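Local coordinates for protein oxalate biosynthetic component 1 (Burkholderia thailandensis, PDB 5IKY) that probably makes oxalate as a bifunctional serine hydrolase and lyase, serving quorum sensing-dependent oxalogenesis, at residues H854-L859 with S976-H981; Y715-A720 with L859-S864; D548-S553 with G865-E870. All blocks are in the same frame, centred on the assembly; numbering follows the deposited sequence.

Contacts 1 and 2 both use helix 849-860, and contact 3 uses the loop that follows it. Contact 1 sets the helix's last turns against the loop after strand 969-976, contact 2 brings its C-terminal end to helix 715-734, and contact 3 lies where the chain beyond it meets the 548-553 turn. Contacts 1 and 2, which share L859, have their centres about 7 Å apart; the centre of contact 3 is about 13 Å from that of contact 1 and about 10 Å from that of contact 2. A hydrogen bond from H854 ND1 to A720 O (2.7 Å) ties contact 1 to contact 2, and one from Y867 N to D862 OD2 (2.8 Å) ties contact 3 to contact 2. No residue of these contacts binds the magnesium.

Contact 1: H854-L859 with S976-H981; sequences HNRFAL and SAADIH
A977 is where the loop first meets the helix, and it does so by lying over one face of the R856 guanidinium. Its CB sits 3.1 Å above that plane, displaced toward the rim, with NH1 the closest atom at 3.2 Å. The carbonyl of the same residue covers the same face: A977 O is 2.8 Å from R856 NE, but the N-H points badly for it, so the pair is a close polar contact and not a hydrogen bond. A kink in the arginine chain, chi3 58°, turns NE and the flat group over this peptide after CG and CD have run out from the helix. Further back along the arginine, A978 takes over, its CB packing against R856 CG at 3.7 Å.

This loop follows strand 969-976, one of the strands of the mixed sheet of an alpha/beta hydrolase fold. A977 still bonds through its backbone to S935 on the adjacent parallel strand 929-935. That strand passes directly into helix 937-955, the strand-turn-helix arrangement in which this fold usually carries its nucleophile; A939 of the helix touches R856, L859 and A978.

The loop then swings past D979 and returns to the helix at H981. Here the imidazole comes edge-on to the L859 carbonyl, with NE2 3.2 Å from L859 O and the oxygen near the ring plane. The leucine side chain lies obliquely to the ring; its CG, anti to the backbone N (chi1 -173°), approaches NE2 to 4.2 Å. W984 of the same loop stacks on the histidine ring, while Q942 OE1, from helix 937-955, accepts a bond from H981 N.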
loop_
_atom_site.group_PDB
_atom_site.type_symbol
_atom_site.label_atom_id
_atom_site.label_comp_id
_atom_site.label_asym_id
_atom_site.label_seq_id
_atom_site.Cartn_x
_atom_site.Cartn_y
_atom_site.Cartn_z
ATOM N N HIS A 854 5.564 -27.903 4.567
ATOM C CA HIS A 854 6.252 -28.559 3.462
ATOM C C HIS A 854 5.261 -29.299 2.578
ATOM O O HIS A 854 5.290 -29.170 1.355
ATOM C CB HIS A 854 7.310 -29.535 3.967
ATOM C CG HIS A 854 7.804 -30.475 2.914
ATOM N ND1 HIS A 854 8.752 -30.114 1.980
ATOM C CD2 HIS A 854 7.468 -31.756 2.633
ATOM C CE1 HIS A 854 8.984 -31.136 1.174
ATOM N NE2 HIS A 854 8.217 -32.144 1.549
ATOM N N ASN A 855 4.390 -30.077 3.211
ATOM C CA ASN A 855 3.343 -30.807 2.508
ATOM C C ASN A 855 2.490 -29.872 1.661
ATOM O O ASN A 855 2.158 -30.175 0.513
ATOM C CB ASN A 855 2.466 -31.561 3.507
ATOM C CG ASN A 855 1.338 -32.308 2.837
ATOM O OD1 ASN A 855 0.179 -31.895 2.900
ATOM N ND2 ASN A 855 1.668 -33.414 2.186
ATOM N N ARG A 856 2.152 -28.729 2.248
ATOM C CA ARG A 856 1.382 -27.686 1.585
ATOM C C ARG A 856 2.041 -27.237 0.280
ATOM O O ARG A 856 1.425 -27.277 -0.785
ATOM C CB ARG A 856 1.217 -26.493 2.528
ATOM C CG ARG A 856 -0.200 -25.978 2.672
ATOM C CD ARG A 856 -0.256 -24.850 3.696
ATOM N NE ARG A 856 0.620 -23.738 3.327
ATOM C CZ ARG A 856 0.843 -22.676 4.095
ATOM N NH1 ARG A 856 0.258 -22.575 5.279
ATOM N NH2 ARG A 856 1.656 -21.714 3.680
ATOM N N PHE A 857 3.298 -26.812 0.374
ATOM C CA PHE A 857 4.030 -26.299 -0.780
ATOM C C PHE A 857 4.391 -27.393 -1.780
ATOM O O PHE A 857 4.451 -27.144 -2.984
ATOM C CB PHE A 857 5.299 -25.577 -0.326
ATOM C CG PHE A 857 5.043 -24.224 0.274
ATOM C CD1 PHE A 857 4.627 -23.171 -0.522
ATOM C CD2 PHE A 857 5.222 -24.004 1.630
ATOM C CE1 PHE A 857 4.392 -21.924 0.021
ATOM C CE2 PHE A 857 4.988 -22.758 2.181
ATOM C CZ PHE A 857 4.572 -21.716 1.376
ATOM N N ALA A 858 4.638 -28.600 -1.282
ATOM C CA ALA A 858 4.942 -29.727 -2.154
ATOM C C ALA A 858 3.723 -30.083 -2.996
ATOM O O ALA A 858 3.850 -30.496 -4.149
ATOM C CB ALA A 858 5.401 -30.926 -1.340
ATOM N N LEU A 859 2.541 -29.919 -2.411
ATOM C CA LEU A 859 1.293 -30.157 -3.125
ATOM C C LEU A 859 1.119 -29.117 -4.223
ATOM O O LEU A 859 0.663 -29.430 -5.323
ATOM C CB LEU A 859 0.102 -30.123 -2.166
ATOM C CG LEU A 859 -1.248 -30.528 -2.760
ATOM C CD1 LEU A 859 -1.208 -31.972 -3.232
ATOM C CD2 LEU A 859 -2.367 -30.320 -1.753
ATOM N N SER A 976 -7.463 -20.009 2.605
ATOM C CA SER A 976 -6.803 -21.102 1.901
ATOM C C SER A 976 -5.304 -20.847 1.797
ATOM O O SER A 976 -4.868 -19.921 1.113
ATOM C CB SER A 976 -7.408 -21.291 0.510
ATOM O OG SER A 976 -8.790 -21.585 0.596
ATOM N N ALA A 977 -4.521 -21.673 2.483
ATOM C CA ALA A 977 -3.075 -21.494 2.547
ATOM C C ALA A 977 -2.351 -22.352 1.514
ATOM O O ALA A 977 -1.128 -22.489 1.550
ATOM C CB ALA A 977 -2.570 -21.812 3.945
ATOM N N ALA A 978 -3.117 -22.929 0.594
ATOM C CA ALA A 978 -2.557 -23.742 -0.476
ATOM C C ALA A 978 -3.328 -23.498 -1.764
ATOM O O ALA A 978 -4.497 -23.113 -1.729
ATOM C CB ALA A 978 -2.586 -25.219 -0.102
ATOM N N ASP A 979 -2.670 -23.713 -2.899
ATOM C CA ASP A 979 -3.305 -23.508 -4.194
ATOM C C ASP A 979 -4.436 -24.497 -4.426
ATOM O O ASP A 979 -4.341 -25.667 -4.054
ATOM C CB ASP A 979 -2.281 -23.628 -5.325
ATOM C CG ASP A 979 -1.388 -22.410 -5.436
ATOM O OD1 ASP A 979 -1.797 -21.323 -4.976
ATOM O OD2 ASP A 979 -0.279 -22.538 -5.998
ATOM N N ILE A 980 -5.512 -24.015 -5.037
ATOM C CA ILE A 980 -6.597 -24.886 -5.465
ATOM C C ILE A 980 -6.386 -25.267 -6.921
ATOM O O ILE A 980 -6.534 -24.437 -7.819
ATOM C CB ILE A 980 -7.972 -24.219 -5.303
ATOM C CG1 ILE A 980 -8.214 -23.841 -3.841
ATOM C CG2 ILE A 980 -9.069 -25.147 -5.804
ATOM C CD1 ILE A 980 -9.543 -23.157 -3.603
ATOM N N HIS A 981 -6.020 -26.523 -7.151
ATOM C CA HIS A 981 -5.791 -27.006 -8.504
ATOM C C HIS A 981 -7.117 -27.117 -9.239
ATOM O O HIS A 981 -7.838 -28.107 -9.106
ATOM C CB HIS A 981 -5.064 -28.346 -8.476
ATOM C CG HIS A 981 -3.791 -28.321 -7.689
ATOM N ND1 HIS A 981 -2.556 -28.149 -8.278
ATOM C CD2 HIS A 981 -3.562 -28.434 -6.360
ATOM C CE1 HIS A 981 -1.622 -28.162 -7.344
ATOM N NE2 HIS A 981 -2.206 -28.334 -6.171
#

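Contact 2: Y715-A720 with L859-S864; sequences YSATMA and LNADPS
The carboxamide of N860 turns its nitrogen toward the helix starting at Y715, where ND2 gives S716 OG a weak hydrogen bond, 3.4 Å long with an angle of 147° at the hydrogen. G1003 O is the stronger partner of ND2, and at the other end of the group OD1 accepts from D979 N; bonded at both its nitrogen and its oxygen, the amide has little freedom to flip. The other flat group, the Y715 ring, points elsewhere: M719 CG, one turn on, covers one of its faces 3.8 Å above the plane and toward the rim, and Y715 OH bonds to A1002 O.

Close packing backs up the weak bond. S716 OG is 3.3 Å from N860 CB, and the two CB atoms, S716 and N860, are 3.6 Å apart. The serine hydroxyl lies anti to its own carbonyl carbon (chi1 -68°), which directs it along the asparagine side chain toward the amide.

One residue further along each segment the contact is mainly apolar. A861 CB faces A717 CB at 4.4 Å, two methyl groups that let the backbones come near, with CA atoms of A717 and A861 5.7 Å apart. A861 is also where helical geometry ends; the chain then turns, and D862 N bonds back to L859 O (3.2 Å).

The contact thus joins helix 715-734, in the cap region, to the C-terminal end of helix 849-860 of the hydrolase part. F857, one turn earlier, extends the seam by packing on M719 and A720. Helix 530-541 meets helix 715-734 through F535 and E539, while the L859 side chain touches A939 and Q943 of helix 937-955, which follows strand 929-935 of the central sheet.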
loop_
_atom_site.group_PDB
_atom_site.type_symbol
_atom_site.label_atom_id
_atom_site.label_comp_id
_atom_site.label_asym_id
_atom_site.label_seq_id
_atom_site.Cartn_x
_atom_site.Cartn_y
_atom_site.Cartn_z
ATOM N N TYR A 715 8.708 -21.006 -7.202
ATOM C CA TYR A 715 8.376 -20.468 -5.885
ATOM C C TYR A 715 7.964 -21.543 -4.882
ATOM O O TYR A 715 8.537 -21.635 -3.796
ATOM C CB TYR A 715 7.263 -19.424 -5.986
ATOM C CG TYR A 715 6.828 -18.907 -4.635
ATOM C CD1 TYR A 715 7.615 -18.004 -3.932
ATOM C CD2 TYR A 715 5.643 -19.339 -4.050
ATOM C CE1 TYR A 715 7.227 -17.532 -2.688
ATOM C CE2 TYR A 715 5.247 -18.876 -2.806
ATOM C CZ TYR A 715 6.043 -17.971 -2.131
ATOM O OH TYR A 715 5.657 -17.507 -0.894
ATOM N N SER A 716 6.965 -22.343 -5.240
ATOM C CA SER A 716 6.447 -23.359 -4.326
ATOM C C SER A 716 7.489 -24.426 -4.011
ATOM O O SER A 716 7.627 -24.843 -2.862
ATOM C CB SER A 716 5.192 -24.013 -4.906
ATOM O OG SER A 716 4.113 -23.095 -4.942
ATOM N N ALA A 717 8.218 -24.861 -5.035
ATOM C CA ALA A 717 9.275 -25.852 -4.855
ATOM C C ALA A 717 10.354 -25.331 -3.912
ATOM O O ALA A 717 10.840 -26.061 -3.047
ATOM C CB ALA A 717 9.882 -26.235 -6.195
ATOM N N THR A 718 10.722 -24.065 -4.082
ATOM C CA THR A 718 11.719 -23.436 -3.226
ATOM C C THR A 718 11.249 -23.410 -1.776
ATOM O O THR A 718 12.008 -23.730 -0.861
ATOM C CB THR A 718 12.035 -21.999 -3.680
ATOM O OG1 THR A 718 12.343 -21.992 -5.078
ATOM C CG2 THR A 718 13.215 -21.442 -2.902
ATOM N N MET A 719 9.990 -23.033 -1.572
ATOM C CA MET A 719 9.422 -22.964 -0.231
ATOM C C MET A 719 9.315 -24.359 0.380
ATOM O O MET A 719 9.551 -24.543 1.574
ATOM C CB MET A 719 8.051 -22.283 -0.260
ATOM C CG MET A 719 8.098 -20.812 -0.656
ATOM S SD MET A 719 8.857 -19.759 0.598
ATOM C CE MET A 719 7.485 -19.520 1.726
ATOM N N ALA A 720 8.972 -25.339 -0.448
ATOM C CA ALA A 720 8.875 -26.725 0.002
ATOM C C ALA A 720 10.228 -27.234 0.491
ATOM O O ALA A 720 10.311 -27.939 1.496
ATOM C CB ALA A 720 8.347 -27.610 -1.115
ATOM N N LEU A 859 2.541 -29.919 -2.411
ATOM C CA LEU A 859 1.293 -30.157 -3.125
ATOM C C LEU A 859 1.119 -29.117 -4.223
ATOM O O LEU A 859 0.663 -29.430 -5.323
ATOM C CB LEU A 859 0.102 -30.123 -2.166
ATOM C CG LEU A 859 -1.248 -30.528 -2.760
ATOM C CD1 LEU A 859 -1.208 -31.972 -3.232
ATOM C CD2 LEU A 859 -2.367 -30.320 -1.753
ATOM N N ASN A 860 1.487 -27.877 -3.913
ATOM C CA ASN A 860 1.485 -26.798 -4.895
ATOM C C ASN A 860 2.336 -27.128 -6.115
ATOM O O ASN A 860 1.974 -26.794 -7.244
ATOM C CB ASN A 860 1.997 -25.499 -4.267
ATOM C CG ASN A 860 0.931 -24.760 -3.484
ATOM O OD1 ASN A 860 -0.157 -25.280 -3.237
ATOM N ND2 ASN A 860 1.244 -23.535 -3.085
ATOM N N ALA A 861 3.467 -27.786 -5.874
ATOM C CA ALA A 861 4.447 -28.059 -6.922
ATOM C C ALA A 861 4.165 -29.367 -7.647
ATOM O O ALA A 861 4.968 -29.814 -8.467
ATOM C CB ALA A 861 5.849 -28.078 -6.334
ATOM N N ASP A 862 3.026 -29.978 -7.343
ATOM C CA ASP A 862 2.639 -31.235 -7.972
ATOM C C ASP A 862 1.735 -30.974 -9.176
ATOM O O ASP A 862 0.588 -30.561 -9.017
ATOM C CB ASP A 862 1.938 -32.141 -6.958
ATOM C CG ASP A 862 1.818 -33.574 -7.437
ATOM O OD1 ASP A 862 2.648 -34.002 -8.268
ATOM O OD2 ASP A 862 0.894 -34.275 -6.972
ATOM N N PRO A 863 2.259 -31.207 -10.390
ATOM C CA PRO A 863 1.518 -30.950 -11.631
ATOM C C PRO A 863 0.366 -31.934 -11.851
ATOM O O PRO A 863 -0.716 -31.524 -12.270
ATOM C CB PRO A 863 2.588 -31.110 -12.713
ATOM C CG PRO A 863 3.580 -32.047 -12.118
ATOM C CD PRO A 863 3.611 -31.732 -10.651
ATOM N N SER A 864 0.605 -33.212 -11.577
ATOM C CA SER A 864 -0.428 -34.236 -11.693
ATOM C C SER A 864 -0.889 -34.655 -10.304
ATOM O O SER A 864 -0.077 -34.765 -9.393
ATOM C CB SER A 864 0.094 -35.448 -12.466
ATOM O OG SER A 864 0.670 -35.061 -13.701
#

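Contact 3: D548-S553 with G865-E870; sequences DERLVS and GIYFSE
Y867 OH reaches E549 OE1 at 3.4 Å, a weak hydrogen bond and the one polar link between the two loops. The carboxylate oxygen lies near the ring plane, at the edge; the two side chains cross almost perpendicularly, with carboxylate and ring planes 33° apart. E549 starts with CG set between its backbone N and carbonyl carbon (chi1 47°), then runs extended to reach the phenol. R550 NH2 adds a looser, oblique approach, 4.5 Å from Y867 CD2.

Both of these acidic and basic side chains come from a type I beta turn, D548 to L551, closed by L551 N to D548 O. It lies between helices 530-541 and 554-560, on the cap side of a surface seam with the alpha/beta-hydrolase part, which supplies the loop between helices 849-860 and 870-879.

D548 organises the turn. Its OD1, approached from above the carboxylate plane, accepts from R550 N (3.1 Å, 167°) to make an Asx turn, while OD2 forms a salt bridge with R550 NH1 at 2.9 Å. OD1 also lies over the centre of the guanidinium, so the carboxylate holds the arginine by its backbone and its side chain together. Around Y867, N855 ND2 gives the hydroxyl a second weak bond, A858 and L859 touch the side chain, and D862 OD2 accepts from the backbone N of I866 and Y867.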
loop_
_atom_site.group_PDB
_atom_site.type_symbol
_atom_site.label_atom_id
_atom_site.label_comp_id
_atom_site.label_asym_id
_atom_site.label_seq_id
_atom_site.Cartn_x
_atom_site.Cartn_y
_atom_site.Cartn_z
ATOM N N ASP A 548 10.323 -33.145 -3.810
ATOM C CA ASP A 548 9.979 -34.393 -3.140
ATOM C C ASP A 548 10.929 -34.666 -1.979
ATOM O O ASP A 548 12.144 -34.727 -2.162
ATOM C CB ASP A 548 10.004 -35.557 -4.131
ATOM C CG ASP A 548 9.173 -36.738 -3.668
ATOM O OD1 ASP A 548 9.086 -36.969 -2.444
ATOM O OD2 ASP A 548 8.603 -37.436 -4.532
ATOM N N GLU A 549 10.367 -34.835 -0.787
ATOM C CA GLU A 549 11.160 -35.075 0.416
ATOM C C GLU A 549 11.889 -36.417 0.368
ATOM O O GLU A 549 12.855 -36.635 1.098
ATOM C CB GLU A 549 10.270 -35.009 1.660
ATOM C CG GLU A 549 8.977 -35.802 1.557
ATOM C CD GLU A 549 8.077 -35.606 2.762
ATOM O OE1 GLU A 549 6.845 -35.751 2.618
ATOM O OE2 GLU A 549 8.601 -35.307 3.856
ATOM N N ARG A 550 11.419 -37.310 -0.495
ATOM C CA ARG A 550 12.020 -38.631 -0.633
ATOM C C ARG A 550 13.281 -38.590 -1.489
ATOM O O ARG A 550 14.065 -39.539 -1.494
ATOM C CB ARG A 550 11.013 -39.613 -1.242
ATOM C CG ARG A 550 9.912 -40.057 -0.295
ATOM C CD ARG A 550 8.847 -40.880 -1.012
ATOM N NE ARG A 550 7.747 -40.054 -1.507
ATOM C CZ ARG A 550 7.553 -39.746 -2.786
ATOM N NH1 ARG A 550 8.387 -40.196 -3.714
ATOM N NH2 ARG A 550 6.523 -38.986 -3.138
ATOM N N LEU A 551 13.480 -37.487 -2.206
ATOM C CA LEU A 551 14.547 -37.411 -3.200
ATOM C C LEU A 551 15.653 -36.422 -2.854
ATOM O O LEU A 551 16.574 -36.220 -3.645
ATOM C CB LEU A 551 13.962 -37.046 -4.567
ATOM C CG LEU A 551 12.886 -37.977 -5.129
ATOM C CD1 LEU A 551 12.549 -37.587 -6.561
ATOM C CD2 LEU A 551 13.344 -39.421 -5.058
ATOM N N VAL A 552 15.568 -35.804 -1.681
ATOM C CA VAL A 552 16.571 -34.824 -1.280
ATOM C C VAL A 552 16.661 -34.717 0.245
ATOM O O VAL A 552 15.657 -34.834 0.951
ATOM C CB VAL A 552 16.273 -33.435 -1.899
ATOM C CG1 VAL A 552 15.001 -32.843 -1.317
ATOM C CG2 VAL A 552 17.449 -32.489 -1.707
ATOM N N SER A 553 17.877 -34.519 0.748
ATOM C CA SER A 553 18.111 -34.434 2.186
ATOM C C SER A 553 18.257 -32.989 2.632
ATOM O O SER A 553 18.577 -32.112 1.829
ATOM C CB SER A 553 19.361 -35.221 2.576
ATOM O OG SER A 553 20.531 -34.569 2.112
ATOM N N GLY A 865 -2.186 -34.893 -10.142
ATOM C CA GLY A 865 -2.729 -35.252 -8.842
ATOM C C GLY A 865 -2.226 -36.590 -8.329
ATOM O O GLY A 865 -2.949 -37.586 -8.370
ATOM N N ILE A 866 -0.988 -36.614 -7.841
ATOM C CA ILE A 866 -0.363 -37.861 -7.406
ATOM C C ILE A 866 0.208 -37.798 -5.989
ATOM O O ILE A 866 0.519 -38.832 -5.397
ATOM C CB ILE A 866 0.778 -38.281 -8.363
ATOM C CG1 ILE A 866 1.954 -37.307 -8.259
ATOM C CG2 ILE A 866 0.276 -38.380 -9.799
ATOM C CD1 ILE A 866 3.161 -37.717 -9.075
ATOM N N TYR A 867 0.344 -36.593 -5.445
ATOM C CA TYR A 867 1.000 -36.415 -4.152
ATOM C C TYR A 867 0.018 -36.387 -2.982
ATOM O O TYR A 867 -1.006 -35.705 -3.032
ATOM C CB TYR A 867 1.831 -35.128 -4.159
ATOM C CG TYR A 867 2.595 -34.860 -2.882
ATOM C CD1 TYR A 867 2.063 -34.048 -1.889
ATOM C CD2 TYR A 867 3.854 -35.409 -2.674
ATOM C CE1 TYR A 867 2.757 -33.797 -0.723
ATOM C CE2 TYR A 867 4.558 -35.162 -1.510
ATOM C CZ TYR A 867 4.004 -34.356 -0.538
ATOM O OH TYR A 867 4.696 -34.105 0.624
ATOM N N PHE A 868 0.345 -37.135 -1.930
ATOM C CA PHE A 868 -0.428 -37.116 -0.692
ATOM C C PHE A 868 0.421 -37.600 0.485
ATOM O O PHE A 868 1.271 -38.477 0.329
ATOM C CB PHE A 868 -1.695 -37.966 -0.825
ATOM C CG PHE A 868 -1.430 -39.434 -1.009
ATOM C CD1 PHE A 868 -1.119 -39.947 -2.258
ATOM C CD2 PHE A 868 -1.509 -40.304 0.066
ATOM C CE1 PHE A 868 -0.880 -41.297 -2.427
ATOM C CE2 PHE A 868 -1.274 -41.656 -0.098
ATOM C CZ PHE A 868 -0.959 -42.154 -1.347
ATOM N N SER A 869 0.185 -37.023 1.660
ATOM C CA SER A 869 0.973 -37.343 2.847
ATOM C C SER A 869 0.403 -38.529 3.614
ATOM O O SER A 869 -0.697 -39.000 3.326
ATOM C CB SER A 869 1.057 -36.131 3.777
ATOM O OG SER A 869 -0.216 -35.810 4.313
ATOM N N GLU A 870 1.162 -39.002 4.598
ATOM C CA GLU A 870 0.717 -40.096 5.453
ATOM C C GLU A 870 -0.423 -39.637 6.356
ATOM O O GLU A 870 -1.302 -40.423 6.711
ATOM C CB GLU A 870 1.878 -40.632 6.294
#